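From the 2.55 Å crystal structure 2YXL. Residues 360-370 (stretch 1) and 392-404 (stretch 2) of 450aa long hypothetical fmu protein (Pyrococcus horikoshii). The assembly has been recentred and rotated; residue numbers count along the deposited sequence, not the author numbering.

Stretch 1 (360-370) KINEMSQLQRE
Stretch 2 (392-404) IFKEENEKNIRWF

Stretch 1 is helical from Ile361 to Glu370, with Lys360 at the N-cap after a cis peptide bond. Stretch 2 enters through an extended Phe393 (phi/psi -79/135), takes helical torsions at Lys394–Glu396, breaks at Asn397 (-116/-94), and is helical from Glu398 to Phe404. The two helix axes run in the same general direction, 36° apart (signed crossing angle -36°), and approach to 10.4 Å. Ser365 CA lies 5.0 Å from Glu396 CA and Arg369 CA 6.5 Å from Asn400 CA, so the chains are closest near the small Ser365.

At the apolar end, Ile361 (m, t) points toward stretch 2 and sets CD1 over the face of the Phe393 ring (chi1 m, chi2 129°), 3.7 Å from Phe393 CE1. Its CG2 packs 3.8 Å from Glu395 CB, using the aliphatic part of an acidic side chain.

Ser365, chi1 t, donates from OG to Glu395 O at 2.9 Å; its short hydroxyl reaches backbone where the chains are close. Gln368 (m, t, chi3 13°) points toward stretch 2 and donates from NE2 to Glu396 OE1 at 3.2 Å. The acceptor belongs to an m, t carboxylate, whose negative charge suits an amide donor.

Arg369 is the most heavily covered residue. Its m, t, t chain, with chi4 179°, is extended, and NE donates to Asn400 OD1 at 3.0 Å, near the guanidinium plane. Asn400 (m, chi2 -7°) also makes a weak bond from ND2 to Glu396 O, 3.3 Å. Trp403 (t, chi2 84°) lays its indole against Arg369: CD sits over the six-membered ring, 3.8 Å from Trp403 CD2, while CZ lies 4.7 Å from the five-membered centroid, a cation-pi contact. Lys399, all t, brings CE to 3.4 Å from Arg369 NH1; its NZ forms a long salt bridge with Glu395 OE1, 3.8 Å.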

# COMPACT_ATOMS: atom_id res chain seq x y z
N LYS A 360 -0.77 7.91 15.74
CA LYS A 360 -0.62 6.56 16.31
C LYS A 360 0.60 5.71 15.89
O LYS A 360 0.45 4.51 15.60
CB LYS A 360 -1.90 5.77 16.00
CG LYS A 360 -2.28 5.75 14.50
CD LYS A 360 -2.67 4.35 14.03
CE LYS A 360 -2.60 4.25 12.51
NZ LYS A 360 -2.75 2.85 12.03
N ILE A 361 1.80 6.29 15.86
CA ILE A 361 3.02 5.49 15.69
C ILE A 361 3.26 4.63 16.93
O ILE A 361 3.58 3.44 16.82
CB ILE A 361 4.26 6.37 15.39
CG1 ILE A 361 4.15 7.00 14.00
CG2 ILE A 361 5.55 5.56 15.50
CD1 ILE A 361 5.11 8.16 13.76
N ASN A 362 3.08 5.23 18.10
CA ASN A 362 3.30 4.54 19.38
C ASN A 362 2.21 3.51 19.68
O ASN A 362 2.48 2.49 20.32
CB ASN A 362 3.42 5.55 20.52
CG ASN A 362 4.59 6.51 20.34
OD1 ASN A 362 4.58 7.62 20.86
ND2 ASN A 362 5.62 6.07 19.60
N GLU A 363 1.00 3.78 19.21
CA GLU A 363 -0.14 2.87 19.32
C GLU A 363 0.12 1.58 18.55
O GLU A 363 -0.16 0.49 19.05
CB GLU A 363 -1.40 3.55 18.80
CG GLU A 363 -2.71 2.88 19.19
CD GLU A 363 -3.92 3.67 18.73
OE1 GLU A 363 -4.70 4.12 19.60
OE2 GLU A 363 -4.09 3.86 17.50
N MET A 364 0.66 1.71 17.33
CA MET A 364 1.07 0.56 16.53
C MET A 364 2.27 -0.15 17.15
O MET A 364 2.35 -1.38 17.14
CB MET A 364 1.41 0.99 15.10
CG MET A 364 0.21 1.13 14.16
SD MET A 364 -0.53 -0.46 13.68
CE MET A 364 -1.93 -0.54 14.80
N SER A 365 3.19 0.64 17.70
CA SER A 365 4.40 0.12 18.35
C SER A 365 4.08 -0.82 19.52
O SER A 365 4.74 -1.85 19.68
CB SER A 365 5.30 1.26 18.81
OG SER A 365 6.55 0.78 19.27
N GLN A 366 3.08 -0.47 20.33
CA GLN A 366 2.65 -1.30 21.46
C GLN A 366 2.01 -2.61 20.99
O GLN A 366 2.24 -3.66 21.58
CB GLN A 366 1.71 -0.53 22.40
CG GLN A 366 1.44 -1.23 23.74
CD GLN A 366 0.48 -0.47 24.65
OE1 GLN A 366 0.79 -0.19 25.81
NE2 GLN A 366 -0.70 -0.15 24.13
N LEU A 367 1.20 -2.53 19.93
CA LEU A 367 0.55 -3.72 19.37
C LEU A 367 1.56 -4.71 18.79
O LEU A 367 1.40 -5.92 18.93
CB LEU A 367 -0.50 -3.34 18.31
CG LEU A 367 -1.27 -4.47 17.60
CD1 LEU A 367 -2.05 -5.35 18.58
CD2 LEU A 367 -2.19 -3.91 16.54
N GLN A 368 2.61 -4.18 18.17
CA GLN A 368 3.69 -5.00 17.62
C GLN A 368 4.44 -5.75 18.72
O GLN A 368 4.78 -6.92 18.56
CB GLN A 368 4.64 -4.14 16.79
CG GLN A 368 4.03 -3.61 15.48
CD GLN A 368 4.61 -2.28 15.03
OE1 GLN A 368 5.64 -1.83 15.52
NE2 GLN A 368 3.94 -1.64 14.07
N ARG A 369 4.67 -5.07 19.84
CA ARG A 369 5.36 -5.67 20.99
C ARG A 369 4.59 -6.83 21.61
O ARG A 369 5.20 -7.84 21.97
CB ARG A 369 5.68 -4.62 22.06
CG ARG A 369 6.76 -3.62 21.65
CD ARG A 369 7.16 -2.75 22.84
NE ARG A 369 7.78 -1.49 22.42
CZ ARG A 369 8.20 -0.55 23.26
NH1 ARG A 369 8.75 0.56 22.78
NH2 ARG A 369 8.10 -0.71 24.57
N GLU A 370 3.27 -6.70 21.72
CA GLU A 370 2.45 -7.77 22.31
C GLU A 370 2.18 -8.92 21.34
O GLU A 370 1.92 -10.05 21.76
CB GLU A 370 1.16 -7.23 22.95
CG GLU A 370 0.18 -6.54 22.00
CD GLU A 370 -0.86 -5.70 22.73
OE1 GLU A 370 -0.55 -5.16 23.82
OE2 GLU A 370 -1.98 -5.56 22.21
N ILE A 392 8.97 2.89 7.95
CA ILE A 392 10.33 3.42 7.97
C ILE A 392 10.74 3.95 9.34
O ILE A 392 11.89 4.33 9.54
CB ILE A 392 10.54 4.51 6.90
CG1 ILE A 392 9.52 5.64 7.07
CG2 ILE A 392 10.49 3.90 5.49
CD1 ILE A 392 9.98 6.99 6.54
N PHE A 393 9.79 3.97 10.28
CA PHE A 393 10.03 4.53 11.60
C PHE A 393 10.80 3.58 12.51
O PHE A 393 10.49 2.39 12.59
CB PHE A 393 8.71 4.93 12.27
CG PHE A 393 7.92 5.95 11.49
CD1 PHE A 393 6.58 5.73 11.20
CD2 PHE A 393 8.51 7.14 11.06
CE1 PHE A 393 5.83 6.67 10.49
CE2 PHE A 393 7.77 8.09 10.35
CZ PHE A 393 6.43 7.85 10.07
N LYS A 394 11.79 4.12 13.21
CA LYS A 394 12.59 3.35 14.16
C LYS A 394 11.74 2.79 15.30
O LYS A 394 11.99 1.69 15.78
CB LYS A 394 13.74 4.19 14.73
CG LYS A 394 14.86 4.46 13.73
CD LYS A 394 15.81 5.53 14.25
CE LYS A 394 16.81 5.93 13.18
NZ LYS A 394 17.63 7.11 13.59
N GLU A 395 10.72 3.56 15.71
CA GLU A 395 9.80 3.17 16.79
C GLU A 395 9.11 1.83 16.57
O GLU A 395 8.85 1.10 17.53
CB GLU A 395 8.75 4.26 17.02
CG GLU A 395 9.12 5.29 18.08
CD GLU A 395 10.26 6.21 17.67
OE1 GLU A 395 10.90 6.78 18.58
OE2 GLU A 395 10.53 6.36 16.46
N GLU A 396 8.82 1.52 15.31
CA GLU A 396 8.14 0.27 14.96
C GLU A 396 9.13 -0.84 14.64
O GLU A 396 8.76 -2.01 14.56
CB GLU A 396 7.23 0.50 13.76
CG GLU A 396 5.96 1.25 14.07
CD GLU A 396 5.26 1.72 12.82
OE1 GLU A 396 4.38 0.99 12.33
OE2 GLU A 396 5.60 2.82 12.33
N ASN A 397 10.39 -0.46 14.45
CA ASN A 397 11.41 -1.36 13.93
C ASN A 397 12.55 -1.65 14.91
O ASN A 397 12.43 -2.56 15.74
CB ASN A 397 11.95 -0.82 12.60
CG ASN A 397 10.87 -0.71 11.53
OD1 ASN A 397 10.90 0.20 10.70
ND2 ASN A 397 9.92 -1.64 11.55
N GLU A 398 13.64 -0.89 14.81
CA GLU A 398 14.84 -1.11 15.62
C GLU A 398 14.58 -1.01 17.12
O GLU A 398 15.17 -1.75 17.92
CB GLU A 398 15.97 -0.16 15.21
CG GLU A 398 16.66 -0.51 13.89
CD GLU A 398 15.98 0.10 12.66
OE1 GLU A 398 16.57 0.02 11.56
OE2 GLU A 398 14.87 0.66 12.78
N LYS A 399 13.69 -0.09 17.49
CA LYS A 399 13.28 0.11 18.88
C LYS A 399 12.55 -1.13 19.42
O LYS A 399 12.82 -1.56 20.54
CB LYS A 399 12.39 1.35 18.99
CG LYS A 399 11.86 1.66 20.38
CD LYS A 399 10.80 2.74 20.29
CE LYS A 399 10.46 3.33 21.65
NZ LYS A 399 9.69 4.60 21.49
N ASN A 400 11.65 -1.69 18.62
CA ASN A 400 10.90 -2.88 19.00
C ASN A 400 11.74 -4.16 19.09
O ASN A 400 11.38 -5.09 19.81
CB ASN A 400 9.72 -3.11 18.04
CG ASN A 400 8.50 -2.29 18.41
OD1 ASN A 400 8.46 -1.62 19.45
ND2 ASN A 400 7.49 -2.34 17.55
N ILE A 401 12.86 -4.19 18.37
CA ILE A 401 13.77 -5.34 18.41
C ILE A 401 14.74 -5.25 19.59
O ILE A 401 15.00 -6.25 20.25
CB ILE A 401 14.52 -5.53 17.05
CG1 ILE A 401 13.52 -5.77 15.91
CG2 ILE A 401 15.53 -6.68 17.12
CD1 ILE A 401 12.50 -6.89 16.17
N ARG A 402 15.25 -4.05 19.85
CA ARG A 402 16.10 -3.81 21.03
C ARG A 402 15.37 -4.15 22.32
O ARG A 402 15.96 -4.70 23.25
CB ARG A 402 16.59 -2.36 21.07
CG ARG A 402 17.76 -2.06 20.15
CD ARG A 402 18.42 -0.74 20.51
NE ARG A 402 19.31 -0.26 19.45
CZ ARG A 402 18.92 0.48 18.42
NH1 ARG A 402 19.80 0.86 17.50
NH2 ARG A 402 17.65 0.86 18.29
N TRP A 403 14.07 -3.83 22.36
CA TRP A 403 13.21 -4.21 23.48
C TRP A 403 13.08 -5.73 23.57
O TRP A 403 13.17 -6.30 24.66
CB TRP A 403 11.82 -3.57 23.33
CG TRP A 403 10.82 -4.08 24.33
CD1 TRP A 403 10.64 -3.66 25.61
CD2 TRP A 403 9.87 -5.14 24.12
NE1 TRP A 403 9.64 -4.37 26.21
CE2 TRP A 403 9.15 -5.29 25.32
CE3 TRP A 403 9.56 -5.97 23.03
CZ2 TRP A 403 8.13 -6.24 25.47
CZ3 TRP A 403 8.55 -6.92 23.18
CH2 TRP A 403 7.85 -7.05 24.40
N PHE A 404 12.86 -6.37 22.42
CA PHE A 404 12.69 -7.82 22.34
C PHE A 404 13.93 -8.57 22.83
O PHE A 404 13.81 -9.58 23.52
CB PHE A 404 12.32 -8.23 20.91
CG PHE A 404 11.91 -9.67 20.78
CD1 PHE A 404 12.82 -10.63 20.36
CD2 PHE A 404 10.61 -10.07 21.08
CE1 PHE A 404 12.45 -11.97 20.24
CE2 PHE A 404 10.23 -11.40 20.96
CZ PHE A 404 11.14 -12.35 20.54